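Local coordinates for protein phosphoribosylformylglycinamidine synthase 2 (Thermus thermophilus, PDB 3VIU) that belongs to the AIR synthase related, PurM-like synthase family and binds adenosine-5'-diphosphate and a magnesium ion, at residues L4-I10 / L31-K35; R135-K139 / E721-G725; S189-L193 / L272-L278; L460-H464 / H590-L596; G691-L695 / W706-L711. The contacts are given in a common frame with arbitrary orientation. Numbering follows the deposited sequence.

In the fold
Contact 1 is a buried contact between two helices of the N-terminal linker domain. It is apolar and has no hydrogen bond across it. The other four are partly buried. Contacts 3 and 4 each join a loop to a helix through one hydrogen bond with apolar packing around it. Contact 3 sets the loop before strand 196-201 on helix 264-275, near the ADP. Contact 4 sets the loop before helix 596-611 on helix 458-475. Contacts 2 and 5 both use helix 708-723, at its C-terminal and N-terminal ends. Contact 5 is local and mostly backbone-bonded. Contact 2 is long in sequence and combines apolar packing of V722 and L723 with one lysine hydrogen bond to the helix end.

Contact 1 of 5, residues L4-I10 / L31-K35; sequences LAKEIGI and LLLFK
This is a helix-helix packing contact of helix 2-8 with helix 28-37 in the N-terminal linker domain. The two short axes approach to 10.4 Å and run in the same general direction, with a signed crossing angle of -35°. In register, A5 CA is 6.8 Å from L31 CA, and I10 CA is 5.8 Å from K35 CA. G9 is the first residue to leave helical angles, with positive phi (127°), and I10 follows in an extended conformation. I8 takes chi1 p and chi2 t, and I10 takes m and t. L31 has an off-well chi1 of -134°. L31 CD2 is 3.5 Å from I8 CD1, and L31 CD1 is 4.0 Å from A5 CB. L32 CD1 lies 4.0 Å from I8 CD1. Y15 of helix 12-22 covers A5 and I10. K35 is extended at chi1 and chi2, then turns at chi3 (p). Its aliphatic chain lies over I8, with K35 CD 3.7 Å from I8 CB. I10 CD1 sits 4.0 Å from F34 CB.

Contact 2 of 5, residues R135-K139 / E721-G725; sequences RYLLK and EVLDG
Here the last turn of the C-terminal helix 708-723 docks on helix 132-152, which lies in the first PurM-like N-terminal domain. The contact therefore joins parts of the chain 582 residues apart. Segment 135-139 is regular helix, with K139 N bonded to R135 O at 2.9 Å. In register, R135 CA is 6.5 Å from V722 CA, and K139 CA is 6.1 Å from L723 CA. V722, with chi1 t, is helical. Its CG1 fits between two neighbours, 3.8 Å from R135 CG and 4.0 Å from L138 CD1. L138 is t at both chi angles and points toward the C-terminal segment. L723 is the last helical residue, and both its chi angles lie between wells. Its CG is 4.4 Å from L138 CD1, and its CD2 is 3.8 Å from K139 CG. V410 of helix 408-411 also touches L723. K139 runs m, t, t, p, so its amine reaches the helix end. There K139 NZ donates to L723 O at 2.7 Å. V722 O is 2.6 Å from K139 NZ, but the angle is too poor for a bond. D724 leaves helical geometry (phi -113°, psi 51°), points away and forms a salt bridge with R413. G725 ends the chain, with its O atom 3.7 Å from K139 NZ.

Contact 3 of 5, residues S189-L193 / L272-L278; sequences SRASL and LAHKSGL
This is a loop-on-helix contact, where the loop between strand 172-182 and strand 196-201 crosses the end of helix 264-275. Segment 189-193 is extended. It passes over the helix with S189 CA 5.6 Å from L272 CA, R190 CA 5.3 Å from S276 CA and L193 CA 7.3 Å from L278 CA. The central bond runs from A191 N to S276 OG, at 2.9 Å. S276 has chi1 m, and its OG in turn donates to L272 O at 2.7 Å, so one hydroxyl joins loop and helix. Apolar contacts flank it. L272 (t, p) brings CD1 to 4.0 Å from A191 CB, and L278 (p, p) brings CD2 to 4.1 Å from L193 CB. R190 takes m at chi1 and chi2, which lays its guanidinium over K275 O. Its NH1 makes a salt bridge to E67, a residue of the ADP pocket. The K275 side chain is itself about 7 Å from the bound ADP. G277 has phi 70°, and L278 N bonds to A273 O at 3.2 Å while G277 N bonds to H274 O at 3.2 Å. This helix ending is a Schellman motif, beside the nucleotide pocket.

Contact 4 of 5, residues L460-H464 / H590-L596; sequences LGAMH and HPPRLDL
A helix of the second PurM-like N-terminal domain, 458-475, packs on the loop that leads into helix 596-611 of the partner C-terminal domain. The loop is extended. Residues 590-593 have polyproline-like angles, L594 and D595 remain non-helical, and D595 is the N-cap of the next helix, with OD1 bonded to R598 N. In register, L460 CA is 7.5 Å from P591 CA, and H464 CA is 7.2 Å from L594 CA. One hydrogen bond crosses the contact. H464 NE2 donates to P592 O at 2.9 Å and is almost straight, with an angle of 179°. The H464 ring, with chi1 of -96° between wells, is turned so that NE2 reaches P592 O. A CH-pi contact covers a face of that ring: L594 CD2 is 4.0 Å from the H464 ring centroid, 8° off its normal. P658 also touches H464, and the H464 side chain is about 12 Å from the bound magnesium ion. The rest is apolar packing. L460 and L594 share the t, p rotamer and point at the opposing segment, with L460 CD1 3.9 Å from L594 CB. L460 CD2 is 3.7 Å from P591 CB. M463, a selenomethionine, is m, t, p. Its CB is 3.8 Å from L594 CD2, and its CE is 3.3 Å from L596 CD1.

Contact 5 of 5, residues G691-L695 / W706-L711; sequences GGKSL and WSLEEL
L695 lies beside the indole of W706, with L695 CD2 4.1 Å from W706 CE3, while L695 CB is 3.8 Å from L711 CD1. L695 is t, p and W706 has chi1 m. Their side chains share one face of the sheet, where helices 391-399 and 625-634 cover W706 and L711. The backbone belongs to the antiparallel hairpin 694-699/702-707. L695 and W706 form a hydrogen-bonded pair, with L695 N to W706 O at 2.9 Å and W706 N to L695 O at 3.1 Å. S694 and S707 form the next, non-hydrogen-bonded pair, CA to CA 4.3 Å, with their side chains on the other face. K693 O accepts from L708 N at 3.2 Å, so the pairing reaches the first turn of helix 708-723. L708 (m, t) lays CD2 3.5 Å from S694 C. S707 and E710 form a capping box: E710 N donates to S707 OG at 3.2 Å, and S707 N to E710 OE2 at 2.9 Å. E710 OE1 forms a salt bridge with R396, and W706 NE1 bonds to Q392 O. Main-chain bonds thus set the strand register, S707 and E710 cap the helix N-terminus, and L695 packs with W706 and L711 on the covered face.

Contact 1 of 5, residues L4-I10 / L31-K35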
# COMPACT_ATOMS: atom_id res chain seq x y z
N LEU A 4 -27.90 19.57 19.25
CA LEU A 4 -26.75 19.82 18.39
C LEU A 4 -25.96 18.54 18.17
O LEU A 4 -25.36 18.33 17.12
CB LEU A 4 -25.85 20.89 19.01
CG LEU A 4 -26.55 22.16 19.51
CD1 LEU A 4 -25.53 23.11 20.11
CD2 LEU A 4 -27.30 22.83 18.37
N ALA A 5 -25.98 17.67 19.19
CA ALA A 5 -25.27 16.40 19.14
C ALA A 5 -25.58 15.60 17.88
O ALA A 5 -24.70 15.31 17.07
CB ALA A 5 -25.62 15.58 20.37
N LYS A 6 -26.85 15.24 17.72
CA LYS A 6 -27.28 14.47 16.57
C LYS A 6 -27.40 15.35 15.33
O LYS A 6 -27.65 14.85 14.22
CB LYS A 6 -28.62 13.79 16.87
CG LYS A 6 -28.53 12.73 17.96
CD LYS A 6 -29.89 12.18 18.33
CE LYS A 6 -30.78 13.26 18.91
NZ LYS A 6 -32.11 12.73 19.32
N GLU A 7 -27.23 16.66 15.51
CA GLU A 7 -27.30 17.60 14.40
C GLU A 7 -25.97 17.67 13.65
O GLU A 7 -25.92 18.07 12.48
CB GLU A 7 -27.67 19.00 14.90
CG GLU A 7 -27.67 20.06 13.80
CD GLU A 7 -28.14 21.42 14.29
OE1 GLU A 7 -27.52 21.96 15.23
OE2 GLU A 7 -29.12 21.95 13.72
N ILE A 8 -24.90 17.27 14.33
CA ILE A 8 -23.56 17.27 13.73
C ILE A 8 -23.19 15.90 13.17
O ILE A 8 -22.30 15.79 12.32
CB ILE A 8 -22.49 17.71 14.75
CG1 ILE A 8 -22.45 16.74 15.93
CG2 ILE A 8 -22.78 19.13 15.23
CD1 ILE A 8 -21.37 17.05 16.94
N GLY A 9 -23.87 14.86 13.64
CA GLY A 9 -23.59 13.52 13.15
C GLY A 9 -23.29 12.47 14.21
O GLY A 9 -22.96 11.34 13.88
N ILE A 10 -23.42 12.84 15.48
CA ILE A 10 -23.14 11.90 16.56
C ILE A 10 -24.38 11.13 17.02
O ILE A 10 -25.32 11.71 17.58
CB ILE A 10 -22.51 12.61 17.78
CG1 ILE A 10 -21.09 13.06 17.42
CG2 ILE A 10 -22.50 11.67 18.98
CD1 ILE A 10 -20.33 13.71 18.55
N LEU A 31 -17.96 18.53 21.89
CA LEU A 31 -18.83 17.72 21.05
C LEU A 31 -18.17 17.55 19.68
O LEU A 31 -18.08 16.44 19.15
CB LEU A 31 -20.20 18.38 20.89
CG LEU A 31 -21.43 17.48 21.07
CD1 LEU A 31 -22.65 18.24 20.60
CD2 LEU A 31 -21.29 16.19 20.29
N LEU A 32 -17.71 18.66 19.12
CA LEU A 32 -17.05 18.64 17.82
C LEU A 32 -15.82 17.74 17.83
O LEU A 32 -15.51 17.10 16.83
CB LEU A 32 -16.70 20.07 17.39
CG LEU A 32 -17.68 20.79 16.44
CD1 LEU A 32 -19.10 20.35 16.70
CD2 LEU A 32 -17.56 22.29 16.61
N LEU A 33 -15.12 17.68 18.96
CA LEU A 33 -13.94 16.84 19.07
C LEU A 33 -14.33 15.36 18.94
O LEU A 33 -13.67 14.59 18.22
CB LEU A 33 -13.23 17.08 20.41
CG LEU A 33 -12.64 18.47 20.70
CD1 LEU A 33 -11.95 18.47 22.05
CD2 LEU A 33 -11.66 18.87 19.61
N PHE A 34 -15.38 14.96 19.64
CA PHE A 34 -15.83 13.58 19.58
C PHE A 34 -16.34 13.19 18.19
O PHE A 34 -16.02 12.12 17.69
CB PHE A 34 -16.93 13.31 20.61
CG PHE A 34 -16.40 13.04 21.99
CD1 PHE A 34 -16.35 14.05 22.94
CD2 PHE A 34 -15.93 11.78 22.32
CE1 PHE A 34 -15.83 13.80 24.22
CE2 PHE A 34 -15.42 11.52 23.59
CZ PHE A 34 -15.37 12.53 24.54
N LYS A 35 -17.12 14.07 17.58
CA LYS A 35 -17.65 13.79 16.25
C LYS A 35 -16.53 13.32 15.34
O LYS A 35 -16.69 12.36 14.58
CB LYS A 35 -18.32 15.04 15.65
CG LYS A 35 -18.91 14.80 14.26
CD LYS A 35 -19.39 16.08 13.59
CE LYS A 35 -18.22 17.03 13.27
NZ LYS A 35 -18.65 18.22 12.48

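Contact 2 of 5, residues R135-K139 / E721-G725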
# COMPACT_ATOMS: atom_id res chain seq x y z
N ARG A 135 -10.50 8.69 -17.14
CA ARG A 135 -9.30 9.33 -17.67
C ARG A 135 -8.97 10.57 -16.86
O ARG A 135 -7.81 10.81 -16.52
CB ARG A 135 -9.48 9.73 -19.14
CG ARG A 135 -9.47 8.58 -20.13
CD ARG A 135 -9.23 9.09 -21.56
NE ARG A 135 -10.27 10.01 -22.02
CZ ARG A 135 -11.45 9.64 -22.52
NH1 ARG A 135 -11.75 8.35 -22.63
NH2 ARG A 135 -12.32 10.57 -22.91
N TYR A 136 -9.99 11.35 -16.54
CA TYR A 136 -9.80 12.56 -15.76
C TYR A 136 -9.12 12.26 -14.42
O TYR A 136 -8.09 12.84 -14.09
CB TYR A 136 -11.15 13.25 -15.52
CG TYR A 136 -11.05 14.51 -14.69
CD1 TYR A 136 -10.63 15.71 -15.26
CD2 TYR A 136 -11.35 14.49 -13.33
CE1 TYR A 136 -10.52 16.87 -14.49
CE2 TYR A 136 -11.23 15.64 -12.55
CZ TYR A 136 -10.82 16.82 -13.14
OH TYR A 136 -10.69 17.96 -12.37
N LEU A 137 -9.71 11.35 -13.64
CA LEU A 137 -9.16 11.01 -12.34
C LEU A 137 -7.73 10.49 -12.42
O LEU A 137 -6.89 10.84 -11.60
CB LEU A 137 -10.06 9.97 -11.65
CG LEU A 137 -11.43 10.53 -11.25
CD1 LEU A 137 -12.41 9.42 -10.86
CD2 LEU A 137 -11.23 11.50 -10.11
N LEU A 138 -7.45 9.66 -13.43
CA LEU A 138 -6.12 9.10 -13.62
C LEU A 138 -5.14 10.24 -13.88
O LEU A 138 -4.05 10.28 -13.31
CB LEU A 138 -6.12 8.15 -14.82
CG LEU A 138 -5.11 7.00 -14.91
CD1 LEU A 138 -4.89 6.65 -16.39
CD2 LEU A 138 -3.80 7.38 -14.27
N LYS A 139 -5.52 11.18 -14.74
CA LYS A 139 -4.64 12.30 -15.04
C LYS A 139 -4.42 13.10 -13.77
O LYS A 139 -3.28 13.44 -13.44
CB LYS A 139 -5.24 13.18 -16.14
CG LYS A 139 -5.07 12.63 -17.55
CD LYS A 139 -6.02 13.31 -18.52
CE LYS A 139 -5.52 13.21 -19.95
NZ LYS A 139 -5.31 11.81 -20.37
N GLU A 721 -1.63 6.62 -24.43
CA GLU A 721 -2.59 7.53 -25.04
C GLU A 721 -3.64 7.94 -24.02
O GLU A 721 -3.99 9.11 -23.92
CB GLU A 721 -3.25 6.91 -26.27
CG GLU A 721 -3.20 5.40 -26.33
CD GLU A 721 -3.45 4.86 -27.74
OE1 GLU A 721 -3.36 3.63 -27.93
OE2 GLU A 721 -3.74 5.67 -28.65
N VAL A 722 -4.13 6.98 -23.24
CA VAL A 722 -5.12 7.27 -22.21
C VAL A 722 -4.64 8.39 -21.30
O VAL A 722 -5.39 9.31 -20.99
CB VAL A 722 -5.43 6.02 -21.35
CG1 VAL A 722 -6.30 6.40 -20.16
CG2 VAL A 722 -6.13 4.98 -22.18
N LEU A 723 -3.38 8.30 -20.88
CA LEU A 723 -2.79 9.29 -19.99
C LEU A 723 -2.35 10.55 -20.74
O LEU A 723 -2.61 11.66 -20.29
CB LEU A 723 -1.57 8.70 -19.27
CG LEU A 723 -1.38 9.00 -17.77
CD1 LEU A 723 0.12 9.03 -17.47
CD2 LEU A 723 -2.02 10.33 -17.40
N ASP A 724 -1.70 10.37 -21.88
CA ASP A 724 -1.23 11.51 -22.66
C ASP A 724 -1.95 11.62 -24.01
O ASP A 724 -1.32 11.74 -25.05
CB ASP A 724 0.28 11.41 -22.90
CG ASP A 724 1.06 11.20 -21.61
OD1 ASP A 724 0.88 11.99 -20.66
OD2 ASP A 724 1.87 10.25 -21.54
N GLY A 725 -3.28 11.58 -23.97
CA GLY A 725 -4.06 11.68 -25.19
C GLY A 725 -5.48 12.17 -24.95
O GLY A 725 -5.72 12.84 -23.92

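Contact 3 of 5, residues S189-L193 / L272-L278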
# COMPACT_ATOMS: atom_id res chain seq x y z
N SER A 189 5.76 7.55 19.30
CA SER A 189 4.95 8.66 19.77
C SER A 189 4.83 8.62 21.30
O SER A 189 3.76 8.35 21.84
CB SER A 189 3.55 8.59 19.13
OG SER A 189 2.77 9.73 19.44
N ARG A 190 5.94 8.87 21.98
CA ARG A 190 5.96 8.86 23.44
C ARG A 190 6.42 10.19 24.02
O ARG A 190 7.16 10.95 23.38
CB ARG A 190 6.87 7.75 23.94
CG ARG A 190 6.35 6.35 23.65
CD ARG A 190 5.10 6.02 24.46
NE ARG A 190 4.62 4.67 24.18
CZ ARG A 190 4.18 4.26 22.99
NH1 ARG A 190 4.16 5.09 21.95
NH2 ARG A 190 3.76 3.01 22.83
N ALA A 191 5.98 10.47 25.24
CA ALA A 191 6.33 11.70 25.93
C ALA A 191 6.37 11.44 27.43
O ALA A 191 5.52 10.73 27.97
CB ALA A 191 5.31 12.79 25.61
N SER A 192 7.36 12.00 28.11
CA SER A 192 7.48 11.83 29.56
C SER A 192 6.79 12.97 30.28
O SER A 192 6.45 13.99 29.67
CB SER A 192 8.95 11.75 29.98
OG SER A 192 9.67 12.90 29.58
N LEU A 193 6.58 12.82 31.57
CA LEU A 193 5.90 13.85 32.33
C LEU A 193 6.74 15.11 32.49
O LEU A 193 7.95 15.03 32.69
CB LEU A 193 5.48 13.32 33.69
CG LEU A 193 4.65 14.28 34.54
CD1 LEU A 193 3.53 14.91 33.69
CD2 LEU A 193 4.09 13.52 35.72
N LEU A 272 -0.87 11.05 21.31
CA LEU A 272 0.44 11.10 21.95
C LEU A 272 0.31 10.98 23.47
O LEU A 272 1.07 10.26 24.11
CB LEU A 272 1.15 12.40 21.59
CG LEU A 272 2.45 12.74 22.32
CD1 LEU A 272 3.41 11.56 22.27
CD2 LEU A 272 3.08 13.97 21.69
N ALA A 273 -0.67 11.69 24.02
CA ALA A 273 -0.91 11.68 25.46
C ALA A 273 -1.39 10.31 25.93
O ALA A 273 -0.90 9.77 26.92
CB ALA A 273 -1.94 12.73 25.81
N HIS A 274 -2.35 9.75 25.20
CA HIS A 274 -2.91 8.46 25.55
C HIS A 274 -1.88 7.32 25.57
O HIS A 274 -1.85 6.51 26.50
CB HIS A 274 -4.04 8.12 24.58
CG HIS A 274 -4.80 6.89 24.94
ND1 HIS A 274 -5.52 6.78 26.11
CD2 HIS A 274 -4.93 5.70 24.30
CE1 HIS A 274 -6.07 5.58 26.18
NE2 HIS A 274 -5.72 4.90 25.09
N LYS A 275 -1.03 7.26 24.55
CA LYS A 275 0.00 6.23 24.46
C LYS A 275 1.06 6.41 25.53
O LYS A 275 1.78 5.48 25.87
CB LYS A 275 0.69 6.26 23.08
CG LYS A 275 -0.25 6.09 21.90
CD LYS A 275 0.51 5.94 20.58
CE LYS A 275 -0.43 6.09 19.38
NZ LYS A 275 -1.68 5.30 19.55
N SER A 276 1.16 7.63 26.05
CA SER A 276 2.16 7.94 27.08
C SER A 276 1.62 7.76 28.49
O SER A 276 2.34 7.93 29.47
CB SER A 276 2.66 9.38 26.90
OG SER A 276 3.24 9.57 25.62
N GLY A 277 0.33 7.43 28.59
CA GLY A 277 -0.28 7.22 29.89
C GLY A 277 -0.46 8.47 30.72
O GLY A 277 -0.59 8.39 31.94
N LEU A 278 -0.44 9.63 30.08
CA LEU A 278 -0.62 10.89 30.79
C LEU A 278 -1.46 11.82 29.92
O LEU A 278 -2.01 11.39 28.91
CB LEU A 278 0.74 11.53 31.13
CG LEU A 278 1.80 11.52 30.03
CD1 LEU A 278 1.31 12.39 28.87
CD2 LEU A 278 3.14 12.02 30.57

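Contact 4 of 5, residues L460-H464 / H590-L596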
# COMPACT_ATOMS: atom_id res chain seq x y z
N LEU A 460 -10.68 -15.23 -0.87
CA LEU A 460 -9.64 -15.75 -1.76
C LEU A 460 -8.88 -14.58 -2.39
O LEU A 460 -7.67 -14.67 -2.63
CB LEU A 460 -10.26 -16.66 -2.83
CG LEU A 460 -9.31 -17.37 -3.80
CD1 LEU A 460 -8.28 -18.18 -3.04
CD2 LEU A 460 -10.12 -18.28 -4.73
N GLY A 461 -9.58 -13.47 -2.64
CA GLY A 461 -8.94 -12.30 -3.21
C GLY A 461 -7.86 -11.75 -2.28
O GLY A 461 -6.75 -11.41 -2.71
N ALA A 462 -8.19 -11.66 -0.99
CA ALA A 462 -7.25 -11.16 0.01
C ALA A 462 -6.04 -12.08 0.10
O ALA A 462 -4.90 -11.61 0.16
CB ALA A 462 -7.94 -11.06 1.36
N MSE A 463 -6.29 -13.39 0.10
CA MSE A 463 -5.21 -14.37 0.17
C MSE A 463 -4.29 -14.24 -1.03
O MSE A 463 -3.06 -14.28 -0.89
CB MSE A 463 -5.78 -15.79 0.19
CG MSE A 463 -6.27 -16.27 1.54
SE MSE A 463 -7.19 -17.97 1.37
CE MSE A 463 -5.79 -18.99 0.52
N HIS A 464 -4.89 -14.08 -2.21
CA HIS A 464 -4.13 -13.92 -3.45
C HIS A 464 -3.25 -12.69 -3.40
O HIS A 464 -2.12 -12.72 -3.88
CB HIS A 464 -5.08 -13.84 -4.64
CG HIS A 464 -5.28 -15.15 -5.34
ND1 HIS A 464 -4.28 -15.77 -6.07
CD2 HIS A 464 -6.36 -15.96 -5.42
CE1 HIS A 464 -4.74 -16.91 -6.56
NE2 HIS A 464 -6.00 -17.05 -6.18
N HIS A 590 -15.37 -19.15 -10.52
CA HIS A 590 -14.54 -19.18 -9.32
C HIS A 590 -13.13 -18.69 -9.63
O HIS A 590 -12.57 -19.01 -10.67
CB HIS A 590 -14.46 -20.61 -8.78
CG HIS A 590 -13.93 -20.69 -7.37
ND1 HIS A 590 -14.74 -20.55 -6.26
CD2 HIS A 590 -12.67 -20.86 -6.90
CE1 HIS A 590 -14.00 -20.63 -5.17
NE2 HIS A 590 -12.75 -20.82 -5.53
N PRO A 591 -12.55 -17.86 -8.74
CA PRO A 591 -11.19 -17.35 -8.96
C PRO A 591 -10.24 -18.55 -8.83
O PRO A 591 -10.61 -19.57 -8.29
CB PRO A 591 -11.01 -16.36 -7.82
CG PRO A 591 -12.38 -15.85 -7.61
CD PRO A 591 -13.22 -17.10 -7.67
N PRO A 592 -9.00 -18.43 -9.33
CA PRO A 592 -8.08 -19.57 -9.23
C PRO A 592 -7.87 -20.08 -7.80
O PRO A 592 -7.71 -19.29 -6.87
CB PRO A 592 -6.79 -19.02 -9.83
CG PRO A 592 -7.27 -18.00 -10.80
CD PRO A 592 -8.37 -17.30 -10.03
N ARG A 593 -7.88 -21.39 -7.63
CA ARG A 593 -7.64 -21.96 -6.31
C ARG A 593 -6.23 -21.56 -5.90
O ARG A 593 -5.35 -21.37 -6.74
CB ARG A 593 -7.74 -23.49 -6.33
CG ARG A 593 -9.12 -24.08 -6.55
CD ARG A 593 -9.09 -25.56 -6.17
NE ARG A 593 -9.55 -26.45 -7.24
CZ ARG A 593 -8.98 -26.56 -8.44
NH1 ARG A 593 -7.91 -25.84 -8.76
NH2 ARG A 593 -9.48 -27.42 -9.33
N LEU A 594 -6.00 -21.46 -4.60
CA LEU A 594 -4.70 -21.09 -4.08
C LEU A 594 -4.28 -22.05 -2.97
O LEU A 594 -4.91 -22.11 -1.91
CB LEU A 594 -4.75 -19.65 -3.56
CG LEU A 594 -3.55 -19.07 -2.80
CD1 LEU A 594 -2.25 -19.27 -3.58
CD2 LEU A 594 -3.81 -17.59 -2.56
N ASP A 595 -3.23 -22.81 -3.25
CA ASP A 595 -2.67 -23.78 -2.32
C ASP A 595 -1.53 -23.02 -1.64
O ASP A 595 -0.46 -22.84 -2.21
CB ASP A 595 -2.10 -24.99 -3.09
CG ASP A 595 -1.45 -26.03 -2.19
OD1 ASP A 595 -0.86 -25.66 -1.16
OD2 ASP A 595 -1.52 -27.24 -2.53
N LEU A 596 -1.78 -22.58 -0.42
CA LEU A 596 -0.79 -21.84 0.32
C LEU A 596 0.47 -22.65 0.60
O LEU A 596 1.56 -22.08 0.68
CB LEU A 596 -1.41 -21.31 1.61
CG LEU A 596 -2.36 -20.15 1.28
CD1 LEU A 596 -3.31 -19.89 2.44
CD2 LEU A 596 -1.53 -18.91 0.94

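Contact 5 of 5, residues G691-L695 / W706-L711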
# COMPACT_ATOMS: atom_id res chain seq x y z
N GLY A 691 16.31 -16.12 -26.68
CA GLY A 691 17.01 -15.71 -27.88
C GLY A 691 16.11 -15.34 -29.04
O GLY A 691 14.93 -15.70 -29.08
N GLY A 692 16.68 -14.60 -29.98
CA GLY A 692 15.95 -14.19 -31.17
C GLY A 692 15.07 -12.98 -31.00
O GLY A 692 14.98 -12.41 -29.92
N LYS A 693 14.42 -12.59 -32.09
CA LYS A 693 13.53 -11.44 -32.08
C LYS A 693 12.09 -11.86 -32.26
O LYS A 693 11.31 -11.19 -32.94
CB LYS A 693 13.93 -10.43 -33.16
CG LYS A 693 15.19 -9.63 -32.83
CD LYS A 693 16.41 -10.15 -33.58
CE LYS A 693 17.65 -9.30 -33.28
NZ LYS A 693 18.80 -9.61 -34.18
N SER A 694 11.74 -12.99 -31.66
CA SER A 694 10.38 -13.50 -31.72
C SER A 694 10.05 -14.31 -30.48
O SER A 694 10.93 -14.75 -29.75
CB SER A 694 10.18 -14.41 -32.93
OG SER A 694 10.11 -13.66 -34.14
N LEU A 695 8.75 -14.45 -30.24
CA LEU A 695 8.28 -15.30 -29.16
C LEU A 695 7.68 -16.43 -30.00
O LEU A 695 6.79 -16.19 -30.82
CB LEU A 695 7.18 -14.62 -28.34
CG LEU A 695 6.48 -15.58 -27.38
CD1 LEU A 695 7.50 -16.16 -26.42
CD2 LEU A 695 5.37 -14.87 -26.61
N TRP A 706 4.99 -14.67 -32.77
CA TRP A 706 4.83 -13.22 -32.76
C TRP A 706 6.22 -12.59 -32.81
O TRP A 706 7.18 -13.13 -32.24
CB TRP A 706 4.17 -12.75 -31.47
CG TRP A 706 2.80 -13.27 -31.24
CD1 TRP A 706 1.62 -12.65 -31.55
CD2 TRP A 706 2.45 -14.48 -30.55
NE1 TRP A 706 0.56 -13.39 -31.08
CE2 TRP A 706 1.04 -14.51 -30.46
CE3 TRP A 706 3.19 -15.52 -29.99
CZ2 TRP A 706 0.36 -15.55 -29.84
CZ3 TRP A 706 2.51 -16.56 -29.38
CH2 TRP A 706 1.11 -16.57 -29.30
N SER A 707 6.34 -11.45 -33.48
CA SER A 707 7.62 -10.76 -33.53
C SER A 707 7.65 -9.95 -32.23
O SER A 707 6.60 -9.60 -31.69
CB SER A 707 7.68 -9.83 -34.74
OG SER A 707 6.67 -8.83 -34.66
N LEU A 708 8.83 -9.66 -31.70
CA LEU A 708 8.89 -8.89 -30.47
C LEU A 708 8.34 -7.50 -30.73
O LEU A 708 7.83 -6.83 -29.83
CB LEU A 708 10.32 -8.81 -29.93
CG LEU A 708 11.02 -10.14 -29.60
CD1 LEU A 708 12.13 -9.87 -28.60
CD2 LEU A 708 10.03 -11.14 -29.01
N GLU A 709 8.43 -7.06 -31.98
CA GLU A 709 7.93 -5.74 -32.36
C GLU A 709 6.43 -5.59 -32.13
O GLU A 709 6.00 -4.65 -31.47
CB GLU A 709 8.24 -5.45 -33.83
CG GLU A 709 9.39 -4.49 -34.06
CD GLU A 709 9.54 -4.11 -35.53
OE1 GLU A 709 9.82 -5.02 -36.35
OE2 GLU A 709 9.37 -2.92 -35.86
N GLU A 710 5.64 -6.52 -32.67
CA GLU A 710 4.19 -6.45 -32.53
C GLU A 710 3.71 -6.61 -31.09
O GLU A 710 2.69 -6.03 -30.72
CB GLU A 710 3.50 -7.48 -33.43
CG GLU A 710 3.78 -8.94 -33.13
CD GLU A 710 3.16 -9.88 -34.16
OE1 GLU A 710 1.91 -9.92 -34.27
OE2 GLU A 710 3.93 -10.56 -34.86
N LEU A 711 4.44 -7.39 -30.30
CA LEU A 711 4.09 -7.59 -28.90
C LEU A 711 4.34 -6.27 -28.18
O LEU A 711 3.52 -5.78 -27.40
CB LEU A 711 4.95 -8.70 -28.28
CG LEU A 711 4.73 -10.14 -28.77
CD1 LEU A 711 5.73 -11.07 -28.10
CD2 LEU A 711 3.30 -10.59 -28.47